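Local atomic coordinates of sterol regulatory element-binding protein cleavage-activating protein (Schizosaccharomyces pombe, PDB entry 4YHC), a protein that escorts the transcription factor precursor sre1 for processing when sterol or oxygen is low, here represented by its WD40 domain. Residues Leu97-His111 with Phe152-Ala164. The protein carries 9 engineered substitutions. Residues are numbered along the deposited sequence; the frame is centred on the assembly and turned at random.
Engineered in segment 97-111: S106 (natural residue Cys).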
loop_
_atom_site.group_PDB
_atom_site.type_symbol
_atom_site.label_atom_id
_atom_site.label_comp_id
_atom_site.label_asym_id
_atom_site.label_seq_id
_atom_site.Cartn_x
_atom_site.Cartn_y
_atom_site.Cartn_z
ATOM N N LEU A 97 17.065 -15.191 -6.167
ATOM C CA LEU A 97 16.622 -14.317 -5.117
ATOM C C LEU A 97 17.773 -13.960 -4.196
ATOM O O LEU A 97 18.697 -14.781 -3.914
ATOM C CB LEU A 97 15.423 -14.907 -4.377
ATOM C CG LEU A 97 15.633 -15.985 -3.337
ATOM C CD1 LEU A 97 15.851 -15.479 -1.928
ATOM C CD2 LEU A 97 14.406 -16.894 -3.353
ATOM N N PHE A 98 17.733 -12.715 -3.757
ATOM C CA PHE A 98 18.751 -12.150 -2.930
ATOM C C PHE A 98 18.102 -11.533 -1.722
ATOM O O PHE A 98 17.193 -10.729 -1.853
ATOM C CB PHE A 98 19.451 -11.046 -3.718
ATOM C CG PHE A 98 19.977 -11.429 -5.091
ATOM C CD1 PHE A 98 19.211 -11.291 -6.215
ATOM C CD2 PHE A 98 21.322 -11.769 -5.271
ATOM C CE1 PHE A 98 19.696 -11.540 -7.483
ATOM C CE2 PHE A 98 21.837 -12.004 -6.549
ATOM C CZ PHE A 98 21.011 -11.916 -7.662
ATOM N N ILE A 99 18.591 -11.825 -0.532
ATOM C CA ILE A 99 18.040 -11.306 0.713
ATOM C C ILE A 99 19.098 -10.435 1.350
ATOM O O ILE A 99 20.185 -10.961 1.744
ATOM C CB ILE A 99 17.708 -12.404 1.740
ATOM C CG1 ILE A 99 16.729 -13.436 1.169
ATOM C CG2 ILE A 99 17.222 -11.789 3.052
ATOM C CD1 ILE A 99 15.428 -12.894 0.661
ATOM N N LEU A 100 18.799 -9.138 1.435
ATOM C CA LEU A 100 19.687 -8.165 2.042
ATOM C C LEU A 100 19.221 -7.623 3.356
ATOM O O LEU A 100 18.041 -7.274 3.559
ATOM C CB LEU A 100 19.928 -6.994 1.128
ATOM C CG LEU A 100 20.640 -7.304 -0.189
ATOM C CD1 LEU A 100 19.758 -6.747 -1.282
ATOM C CD2 LEU A 100 22.067 -6.728 -0.302
ATOM N N ASN A 101 20.182 -7.455 4.218
ATOM C CA ASN A 101 19.970 -6.829 5.483
ATOM C C ASN A 101 20.122 -5.355 5.201
ATOM O O ASN A 101 21.168 -4.923 4.679
ATOM C CB ASN A 101 21.016 -7.342 6.460
ATOM C CG ASN A 101 20.791 -6.851 7.865
ATOM O OD1 ASN A 101 20.367 -5.725 8.103
ATOM N ND2 ASN A 101 21.039 -7.719 8.806
ATOM N N VAL A 102 19.093 -4.543 5.489
ATOM C CA VAL A 102 19.250 -3.107 5.169
ATOM C C VAL A 102 19.654 -2.300 6.405
ATOM O O VAL A 102 20.204 -1.229 6.236
ATOM C CB VAL A 102 18.050 -2.458 4.453
ATOM C CG1 VAL A 102 17.953 -2.952 3.010
ATOM C CG2 VAL A 102 16.759 -2.727 5.174
ATOM N N GLU A 103 19.445 -2.858 7.599
ATOM C CA GLU A 103 19.766 -2.202 8.861
ATOM C C GLU A 103 21.261 -2.234 9.064
ATOM O O GLU A 103 21.869 -1.217 9.307
ATOM C CB GLU A 103 18.996 -2.878 10.030
ATOM C CG GLU A 103 18.369 -1.914 11.051
ATOM C CD GLU A 103 17.540 -0.800 10.382
ATOM O OE1 GLU A 103 16.435 -1.071 9.831
ATOM O OE2 GLU A 103 18.007 0.358 10.355
ATOM N N SER A 104 21.884 -3.389 8.890
ATOM C CA SER A 104 23.361 -3.457 8.793
ATOM C C SER A 104 23.763 -4.019 7.432
ATOM O O SER A 104 23.845 -5.259 7.274
ATOM C CB SER A 104 23.948 -4.344 9.912
ATOM O OG SER A 104 23.398 -4.011 11.182
ATOM N N PRO A 105 24.007 -3.139 6.445
ATOM C CA PRO A 105 23.931 -3.629 5.073
ATOM C C PRO A 105 24.830 -4.831 4.763
ATOM O O PRO A 105 26.045 -4.772 4.946
ATOM C CB PRO A 105 24.310 -2.427 4.220
ATOM C CG PRO A 105 24.752 -1.376 5.127
ATOM C CD PRO A 105 24.238 -1.698 6.499
ATOM N N SER A 106 24.218 -5.900 4.290
ATOM C CA SER A 106 24.937 -7.042 3.737
ATOM C C SER A 106 23.987 -8.006 3.037
ATOM O O SER A 106 22.766 -7.994 3.294
ATOM C CB SER A 106 25.611 -7.790 4.840
ATOM O OG SER A 106 24.663 -8.197 5.759
ATOM N N LEU A 107 24.577 -8.861 2.206
ATOM C CA LEU A 107 23.887 -9.905 1.508
ATOM C C LEU A 107 23.852 -11.060 2.440
ATOM O O LEU A 107 24.888 -11.546 2.852
ATOM C CB LEU A 107 24.648 -10.305 0.265
ATOM C CG LEU A 107 23.931 -10.786 -1.011
ATOM C CD1 LEU A 107 24.728 -11.887 -1.638
ATOM C CD2 LEU A 107 22.483 -11.175 -0.909
ATOM N N MET A 108 22.670 -11.501 2.795
ATOM C CA MET A 108 22.517 -12.553 3.772
ATOM C C MET A 108 22.419 -13.870 3.028
ATOM O O MET A 108 22.812 -14.920 3.526
ATOM C CB MET A 108 21.221 -12.414 4.583
ATOM C CG MET A 108 20.937 -11.072 5.198
ATOM S SD MET A 108 22.159 -10.740 6.466
ATOM C CE MET A 108 21.532 -11.769 7.780
ATOM N N LEU A 109 21.834 -13.839 1.848
ATOM C CA LEU A 109 21.514 -15.096 1.189
ATOM C C LEU A 109 21.250 -14.849 -0.270
ATOM O O LEU A 109 20.750 -13.768 -0.677
ATOM C CB LEU A 109 20.323 -15.767 1.894
ATOM C CG LEU A 109 19.710 -17.027 1.311
ATOM C CD1 LEU A 109 19.068 -17.838 2.403
ATOM C CD2 LEU A 109 18.653 -16.722 0.266
ATOM N N GLN A 110 21.638 -15.839 -1.056
ATOM C CA GLN A 110 21.355 -15.889 -2.473
ATOM C C GLN A 110 20.890 -17.290 -2.799
ATOM O O GLN A 110 21.502 -18.235 -2.346
ATOM C CB GLN A 110 22.595 -15.528 -3.238
ATOM C CG GLN A 110 22.468 -15.616 -4.736
ATOM C CD GLN A 110 23.759 -15.221 -5.414
ATOM O OE1 GLN A 110 24.523 -14.478 -4.853
ATOM N NE2 GLN A 110 23.981 -15.684 -6.633
ATOM N N HIS A 111 19.846 -17.427 -3.622
ATOM C CA HIS A 111 19.183 -18.711 -3.844
ATOM C C HIS A 111 18.567 -18.752 -5.212
ATOM O O HIS A 111 17.833 -17.817 -5.575
ATOM C CB HIS A 111 18.076 -18.950 -2.820
ATOM C CG HIS A 111 17.523 -20.336 -2.853
ATOM N ND1 HIS A 111 18.108 -21.379 -2.166
ATOM C CD2 HIS A 111 16.434 -20.853 -3.477
ATOM C CE1 HIS A 111 17.402 -22.483 -2.366
ATOM N NE2 HIS A 111 16.388 -22.190 -3.170
ATOM N N PHE A 152 8.321 -20.329 0.673
ATOM C CA PHE A 152 9.648 -20.615 1.128
ATOM C C PHE A 152 9.714 -20.336 2.592
ATOM O O PHE A 152 9.144 -19.380 3.084
ATOM C CB PHE A 152 10.652 -19.753 0.449
ATOM C CG PHE A 152 10.822 -20.030 -1.019
ATOM C CD1 PHE A 152 10.088 -19.360 -1.953
ATOM C CD2 PHE A 152 11.822 -20.893 -1.467
ATOM C CE1 PHE A 152 10.262 -19.580 -3.308
ATOM C CE2 PHE A 152 12.029 -21.089 -2.812
ATOM C CZ PHE A 152 11.255 -20.438 -3.741
ATOM N N SER A 153 10.384 -21.212 3.319
ATOM C CA SER A 153 10.665 -20.936 4.728
ATOM C C SER A 153 12.046 -20.329 4.773
ATOM O O SER A 153 13.010 -20.872 4.202
ATOM C CB SER A 153 10.634 -22.211 5.586
ATOM O OG SER A 153 10.986 -21.867 6.906
ATOM N N LEU A 154 12.108 -19.171 5.414
ATOM C CA LEU A 154 13.316 -18.379 5.476
ATOM C C LEU A 154 13.650 -18.187 6.925
ATOM O O LEU A 154 12.844 -17.633 7.668
ATOM C CB LEU A 154 13.071 -17.027 4.781
ATOM C CG LEU A 154 14.159 -15.982 4.840
ATOM C CD1 LEU A 154 15.482 -16.475 4.238
ATOM C CD2 LEU A 154 13.659 -14.736 4.122
ATOM N N THR A 155 14.831 -18.629 7.330
ATOM C CA THR A 155 15.309 -18.337 8.677
ATOM C C THR A 155 16.478 -17.394 8.622
ATOM O O THR A 155 17.419 -17.590 7.858
ATOM C CB THR A 155 15.732 -19.597 9.470
ATOM O OG1 THR A 155 14.616 -20.466 9.592
ATOM C CG2 THR A 155 16.123 -19.213 10.880
ATOM N N ILE A 156 16.448 -16.381 9.470
ATOM C CA ILE A 156 17.476 -15.390 9.491
ATOM C C ILE A 156 18.106 -15.339 10.860
ATOM O O ILE A 156 17.411 -15.333 11.877
ATOM C CB ILE A 156 16.907 -14.015 9.115
ATOM C CG1 ILE A 156 16.490 -14.046 7.648
ATOM C CG2 ILE A 156 17.920 -12.913 9.391
ATOM C CD1 ILE A 156 16.011 -12.694 7.134
ATOM N N GLU A 157 19.440 -15.312 10.858
ATOM C CA GLU A 157 20.214 -15.176 12.076
ATOM C C GLU A 157 21.198 -14.023 11.963
ATOM O O GLU A 157 21.228 -13.305 10.985
ATOM C CB GLU A 157 20.941 -16.480 12.360
ATOM C CG GLU A 157 19.992 -17.613 12.659
ATOM C CD GLU A 157 20.691 -18.815 13.242
ATOM O OE1 GLU A 157 20.508 -19.920 12.685
ATOM O OE2 GLU A 157 21.420 -18.666 14.253
ATOM N N ILE A 158 21.992 -13.825 12.997
ATOM C CA ILE A 158 23.021 -12.795 12.971
ATOM C C ILE A 158 24.017 -13.125 11.843
ATOM O O ILE A 158 24.297 -12.310 10.962
ATOM C CB ILE A 158 23.769 -12.710 14.327
ATOM C CG1 ILE A 158 22.776 -12.559 15.509
ATOM C CG2 ILE A 158 24.772 -11.560 14.285
ATOM C CD1 ILE A 158 22.462 -13.833 16.268
ATOM N N GLU A 159 24.509 -14.358 11.878
ATOM C CA GLU A 159 25.501 -14.853 10.924
ATOM C C GLU A 159 24.962 -14.739 9.500
ATOM O O GLU A 159 25.441 -13.921 8.720
ATOM C CB GLU A 159 25.886 -16.306 11.253
ATOM C CG GLU A 159 25.998 -16.593 12.747
ATOM C CD GLU A 159 24.671 -17.012 13.350
ATOM O OE1 GLU A 159 24.113 -16.261 14.186
ATOM O OE2 GLU A 159 24.182 -18.091 12.960
ATOM N N GLY A 160 23.934 -15.522 9.184
ATOM C CA GLY A 160 23.340 -15.516 7.854
ATOM C C GLY A 160 21.913 -16.025 7.847
ATOM O O GLY A 160 21.138 -15.758 8.765
ATOM N N ALA A 161 21.570 -16.766 6.803
ATOM C CA ALA A 161 20.217 -17.256 6.624
ATOM C C ALA A 161 20.189 -18.569 5.847
ATOM O O ALA A 161 21.164 -18.929 5.212
ATOM C CB ALA A 161 19.391 -16.195 5.924
ATOM N N ASP A 162 19.055 -19.257 5.925
ATOM C CA ASP A 162 18.762 -20.477 5.182
ATOM C C ASP A 162 17.380 -20.317 4.604
ATOM O O ASP A 162 16.526 -19.592 5.195
ATOM C CB ASP A 162 18.751 -21.699 6.094
ATOM C CG ASP A 162 20.139 -22.116 6.521
ATOM O OD1 ASP A 162 20.950 -22.430 5.627
ATOM O OD2 ASP A 162 20.429 -22.126 7.744
ATOM N N ILE A 163 17.151 -20.994 3.485
ATOM C CA ILE A 163 15.876 -20.998 2.856
ATOM C C ILE A 163 15.479 -22.401 2.343
ATOM O O ILE A 163 16.313 -23.177 2.053
ATOM C CB ILE A 163 15.857 -19.920 1.749
ATOM C CG1 ILE A 163 14.432 -19.546 1.422
ATOM C CG2 ILE A 163 16.591 -20.354 0.463
ATOM C CD1 ILE A 163 14.382 -18.374 0.443
ATOM N N ALA A 164 14.195 -22.722 2.296
ATOM C CA ALA A 164 13.703 -23.986 1.717
ATOM C C ALA A 164 12.321 -23.778 1.142
ATOM O O ALA A 164 11.496 -23.179 1.811
ATOM C CB ALA A 164 13.613 -25.059 2.800
#
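I163 of strand 161-170 serves three partners of the facing hairpin, L97, L109 and H111, and its side chain can be traced outward atom by atom. I163 CB lies 3.9 Å from L109 CD1, the two side chains crossing at about a right angle. At CB the side chain forks. I163 CG2 rises over one face of the H111 imidazole, offset toward the rim, in a CH-pi contact 3.5 Å from the ring centroid. CG1, anti to the backbone N (chi1 -159°), carries I163 CD1 the other way, until it meets L97 CD1 tip to tip at 4.0 Å. With an alanine at H111, I163 CG2 would probably lose the ring face it rests on. Farther along, L109 CD1 also packs on A161 CB (3.9 Å), while I99, on the neighbouring strand, faces L154 and I156. At the turn end M108 bends at chi2 and chi3, bringing M108 CE to 3.6 Å from E157 O and also against I156 CG2. M108 and L109 both pair with I99 in a classic beta bulge. No hydrogen bond joins the two hairpins, which meet through side chains packed on each other and on the facing backbone, with L140 of strand 136-144 also touching I99. Such apolar packing between the outer strands of one four-stranded antiparallel blade and the next, here in and just beyond the predicted second and third WD repeats, is characteristic of the WD40 beta-propeller.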